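Local coordinates for solute-binding periplasmic protein of iron/siderophore ABC transporter (Yersinia pestis, PDB 6B2Y) that probably serves as a periplasmic substrate-binding protein, capturing chelated iron and delivering it to an ABC transporter for uptake, at residues Pro337-Val340 with Leu341-Ser345; Glu353-Ala356 with Asp357-Pro360. All coordinates share one frame; numbering follows the deposited sequence.

Contact 1 (Pro337-Val340 with Leu341-Ser345); sequences PYNV and LAIQS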
loop_
_atom_site.group_PDB
_atom_site.type_symbol
_atom_site.label_atom_id
_atom_site.label_comp_id
_atom_site.label_asym_id
_atom_site.label_seq_id
_atom_site.Cartn_x
_atom_site.Cartn_y
_atom_site.Cartn_z
ATOM N N PRO A 337 -1.485 3.249 4.340
ATOM C CA PRO A 337 -1.236 3.162 5.789
ATOM C C PRO A 337 -1.682 1.842 6.410
ATOM O O PRO A 337 -1.386 1.604 7.597
ATOM C CB PRO A 337 -2.027 4.342 6.359
ATOM C CG PRO A 337 -3.119 4.589 5.312
ATOM C CD PRO A 337 -2.481 4.282 3.999
ATOM N N TYR A 338 -2.339 0.967 5.651
ATOM C CA TYR A 338 -2.587 -0.383 6.145
ATOM C C TYR A 338 -1.317 -1.215 6.183
ATOM O O TYR A 338 -1.366 -2.381 6.585
ATOM C CB TYR A 338 -3.592 -1.136 5.261
ATOM C CG TYR A 338 -5.034 -0.683 5.197
ATOM C CD1 TYR A 338 -6.027 -1.589 4.832
ATOM C CD2 TYR A 338 -5.413 0.637 5.431
ATOM C CE1 TYR A 338 -7.346 -1.202 4.736
ATOM C CE2 TYR A 338 -6.733 1.037 5.334
ATOM C CZ TYR A 338 -7.694 0.112 4.974
ATOM O OH TYR A 338 -9.014 0.498 4.863
ATOM N N ASN A 339 -0.180 -0.650 5.760
ATOM C CA ASN A 339 1.041 -1.422 5.543
ATOM C C ASN A 339 1.560 -2.117 6.795
ATOM O O ASN A 339 2.454 -2.963 6.674
ATOM C CB ASN A 339 2.131 -0.528 4.919
ATOM C CG ASN A 339 2.580 0.617 5.839
ATOM O OD1 ASN A 339 2.760 0.429 7.037
ATOM N ND2 ASN A 339 2.790 1.803 5.260
ATOM N N VAL A 340 1.048 -1.781 7.987
ATOM C CA VAL A 340 1.460 -2.521 9.182
ATOM C C VAL A 340 1.161 -4.008 9.010
ATOM O O VAL A 340 1.851 -4.863 9.585
ATOM C CB VAL A 340 0.802 -1.932 10.450
ATOM C CG1 VAL A 340 -0.716 -1.901 10.344
ATOM C CG2 VAL A 340 1.249 -2.694 11.730
ATOM N N LEU A 341 0.146 -4.351 8.208
ATOM C CA LEU A 341 -0.127 -5.766 7.980
ATOM C C LEU A 341 0.989 -6.436 7.198
ATOM O O LEU A 341 1.267 -7.625 7.404
ATOM C CB LEU A 341 -1.460 -5.937 7.254
ATOM C CG LEU A 341 -2.639 -5.373 8.043
ATOM C CD1 LEU A 341 -3.879 -5.256 7.159
ATOM C CD2 LEU A 341 -2.925 -6.223 9.257
ATOM N N ALA A 342 1.648 -5.705 6.299
ATOM C CA ALA A 342 2.796 -6.280 5.611
ATOM C C ALA A 342 3.996 -6.391 6.542
ATOM O O ALA A 342 4.751 -7.372 6.486
ATOM C CB ALA A 342 3.149 -5.439 4.381
ATOM N N ILE A 343 4.204 -5.390 7.400
ATOM C CA ILE A 343 5.327 -5.462 8.334
ATOM C C ILE A 343 5.207 -6.689 9.227
ATOM O O ILE A 343 6.186 -7.428 9.434
ATOM C CB ILE A 343 5.412 -4.173 9.158
ATOM C CG1 ILE A 343 5.759 -2.988 8.249
ATOM C CG2 ILE A 343 6.428 -4.324 10.274
ATOM C CD1 ILE A 343 5.485 -1.647 8.955
ATOM N N GLN A 344 4.002 -6.943 9.736
ATOM C CA GLN A 344 3.781 -8.089 10.615
ATOM C C GLN A 344 3.922 -9.399 9.853
ATOM O O GLN A 344 4.498 -10.367 10.373
ATOM C CB GLN A 344 2.404 -8.002 11.275
ATOM C CG GLN A 344 2.281 -6.938 12.351
ATOM C CD GLN A 344 0.967 -7.041 13.094
ATOM O OE1 GLN A 344 0.061 -7.776 12.684
ATOM N NE2 GLN A 344 0.850 -6.316 14.179
ATOM N N SER A 345 3.401 -9.455 8.623
ATOM C CA SER A 345 3.526 -10.677 7.828
ATOM C C SER A 345 4.986 -10.978 7.507
ATOM O O SER A 345 5.426 -12.130 7.618
ATOM C CB SER A 345 2.713 -10.560 6.535
ATOM O OG SER A 345 1.328 -10.662 6.804
#
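The opening turns of helix 340-350 form where the carbonyls of Tyr338, Asn339 and Val340 receive NH groups from Leu341, Ile343 and Gln344. Tyr338 O takes Leu341 N at 3.0 Å across an i+3 span, with a nearly straight N-H...O angle of 169°. Asn339 O is shared: Ile343 N bonds it at 3.1 Å, the first i+4 bond, whereas the bond from Ala342 N is weak because it bends to 125°. Val340 O continues the alpha-helical pattern, accepting Gln344 N at 3.0 Å.

In the two-lobed periplasmic binding protein fold, this turn packs against helix 186-207, which comes after helix 168-182 and leads to strand 217-221 of the second sheet. Val340 rests on Tyr196, Asn199 and Val200 of that helix. The Asn339 carboxamide lies alongside Ile343, OD1 being 3.9 Å from CD1. With chi1 at 64°, Asn339 CG sits between its own N and carbonyl carbon, and OD1 hydrogen-bonds Tyr196. Gln344 CG passes 3.5 Å from Val340 O, and the extended chain beyond it carries the amide to Thr363 and to the Asn199 carbonyl. The Tyr338 side chain comes within about 3 Å of a bound sodium ion, and its hydroxyl is bonded to Ser70 OG. One turn on, Ser345 N and Ser345 OG grip Leu341 O from opposite faces of its plane, OG at 3.1 Å.

Contact 2 (Glu353-Ala356 with Asp357-Pro360); sequences EQFA and DLDP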
loop_
_atom_site.group_PDB
_atom_site.type_symbol
_atom_site.label_atom_id
_atom_site.label_comp_id
_atom_site.label_asym_id
_atom_site.label_seq_id
_atom_site.Cartn_x
_atom_site.Cartn_y
_atom_site.Cartn_z
ATOM N N GLU A 353 9.318 -18.823 14.716
ATOM C CA GLU A 353 9.313 -19.222 16.118
ATOM C C GLU A 353 9.013 -18.039 17.032
ATOM O O GLU A 353 8.138 -18.114 17.902
ATOM C CB GLU A 353 10.666 -19.853 16.464
ATOM C CG GLU A 353 10.927 -20.016 17.949
ATOM C CD GLU A 353 11.380 -21.416 18.307
ATOM O OE1 GLU A 353 11.071 -21.869 19.430
ATOM O OE2 GLU A 353 12.048 -22.061 17.467
ATOM N N GLN A 354 9.720 -16.926 16.833
ATOM C CA GLN A 354 9.588 -15.778 17.719
ATOM C C GLN A 354 8.252 -15.066 17.564
ATOM O O GLN A 354 7.832 -14.356 18.486
ATOM C CB GLN A 354 10.753 -14.825 17.458
ATOM C CG GLN A 354 12.025 -15.581 17.084
ATOM C CD GLN A 354 13.279 -14.755 17.253
ATOM O OE1 GLN A 354 13.360 -13.888 18.134
ATOM N NE2 GLN A 354 14.276 -15.019 16.411
ATOM N N PHE A 355 7.560 -15.257 16.444
ATOM C CA PHE A 355 6.280 -14.609 16.193
ATOM C C PHE A 355 5.153 -15.633 16.088
ATOM O O PHE A 355 4.208 -15.466 15.314
ATOM C CB PHE A 355 6.346 -13.745 14.936
ATOM C CG PHE A 355 7.212 -12.515 15.095
ATOM C CD1 PHE A 355 6.789 -11.450 15.876
ATOM C CD2 PHE A 355 8.439 -12.434 14.460
ATOM C CE1 PHE A 355 7.582 -10.329 16.028
ATOM C CE2 PHE A 355 9.235 -11.318 14.600
ATOM C CZ PHE A 355 8.805 -10.264 15.386
ATOM N N ALA A 356 5.226 -16.705 16.884
ATOM C CA ALA A 356 4.145 -17.689 16.883
ATOM C C ALA A 356 2.856 -17.110 17.456
ATOM O O ALA A 356 1.761 -17.474 17.016
ATOM C CB ALA A 356 4.573 -18.934 17.662
ATOM N N ASP A 357 2.961 -16.194 18.412
ATOM C CA ASP A 357 1.799 -15.575 19.031
ATOM C C ASP A 357 1.217 -14.425 18.212
ATOM O O ASP A 357 0.154 -13.906 18.573
ATOM C CB ASP A 357 2.175 -15.074 20.430
ATOM C CG ASP A 357 3.368 -14.115 20.411
ATOM O OD1 ASP A 357 3.232 -12.987 20.941
ATOM O OD2 ASP A 357 4.437 -14.484 19.862
ATOM N N LEU A 358 1.874 -14.019 17.129
ATOM C CA LEU A 358 1.455 -12.873 16.329
ATOM C C LEU A 358 0.622 -13.353 15.149
ATOM O O LEU A 358 1.062 -14.217 14.389
ATOM C CB LEU A 358 2.675 -12.089 15.838
ATOM C CG LEU A 358 2.439 -10.883 14.912
ATOM C CD1 LEU A 358 1.654 -9.847 15.654
ATOM C CD2 LEU A 358 3.754 -10.319 14.404
ATOM N N ASP A 359 -0.566 -12.774 14.988
ATOM C CA ASP A 359 -1.509 -13.163 13.938
ATOM C C ASP A 359 -1.926 -11.936 13.133
ATOM O O ASP A 359 -2.851 -11.207 13.541
ATOM C CB ASP A 359 -2.731 -13.845 14.543
ATOM C CG ASP A 359 -3.747 -14.273 13.496
ATOM O OD1 ASP A 359 -3.533 -14.024 12.288
ATOM O OD2 ASP A 359 -4.770 -14.877 13.895
ATOM N N PRO A 360 -1.285 -11.685 11.987
ATOM C CA PRO A 360 -1.704 -10.557 11.139
ATOM C C PRO A 360 -3.172 -10.595 10.753
ATOM O O PRO A 360 -3.769 -9.533 10.537
ATOM C CB PRO A 360 -0.808 -10.699 9.905
ATOM C CG PRO A 360 0.399 -11.420 10.405
ATOM C CD PRO A 360 -0.074 -12.347 11.478
#
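Phe355 O accepts two hydrogen bonds, a weak one from Leu358 N (3.3 Å) and one from Lys348 NZ on helix 340-350. The first bond spans i to i+3, and Phe355 CA and Leu358 CA lie 5.1 Å apart, which meets the definition of a beta turn. Backbone torsions of Ala356 and Asp357 are close to type I values. This turn overlaps a type I turn from Glu353 to Ala356, itself closed by a weak bond, sharing Phe355 and Ala356 with it, and together they reverse the chain in the loop between helices 340-350 and 360-371. Lys348 NZ also bonds Leu358 O, so one lysine ties both ends of the second turn to the preceding helix and probably stabilises the partial negative charge of both carbonyls.

Phe355 and Leu358 lie side by side and point the same way. A chi1 of 177° puts Leu358 CG anti to the backbone N, and chi2 of 63° then turns CD2 to 3.6 Å from Phe355 CD1; CG and CE1 of the ring are both 4.2 Å from the same methyl. The approach is apolar and oblique. Ile206 of helix 186-207 and Ala347 touch the ring, while Leu358 reaches Val203.

At the exposed end of the turn, Asp357 folds its carboxylate back over the turn, CG lying between N and the carbonyl carbon at chi1 56°. Asp359 takes the N-cap position of helix 360-371, and its OD1 receives weak bonds from the backbone N atoms of Lys361 and Lys362. Asp357 OD2 stands 3.7 Å from Gln354 O.

How the contacts relate
From the N terminus, contact 1 comes first, taking the chain from the loop after strand 326-330 into helix 340-350. Contact 2 then turns it through the following loop and starts helix 360-371. The two are in series, so neither nests in nor crosses the other, and their centres lie about 14 Å apart. They nevertheless meet where the loop end and the first residue of helix 360-371 pack on helix 340-350: Pro360 CA lies 3.6 Å from Gln344 OE1, Pro360 O is 3.6 Å from Leu341 CD2, and Leu358 CD1 is 3.9 Å from Gln344 CD. Helix 186-207 touches both, linking the buried start of helix 340-350 to the partly exposed loop at its far end.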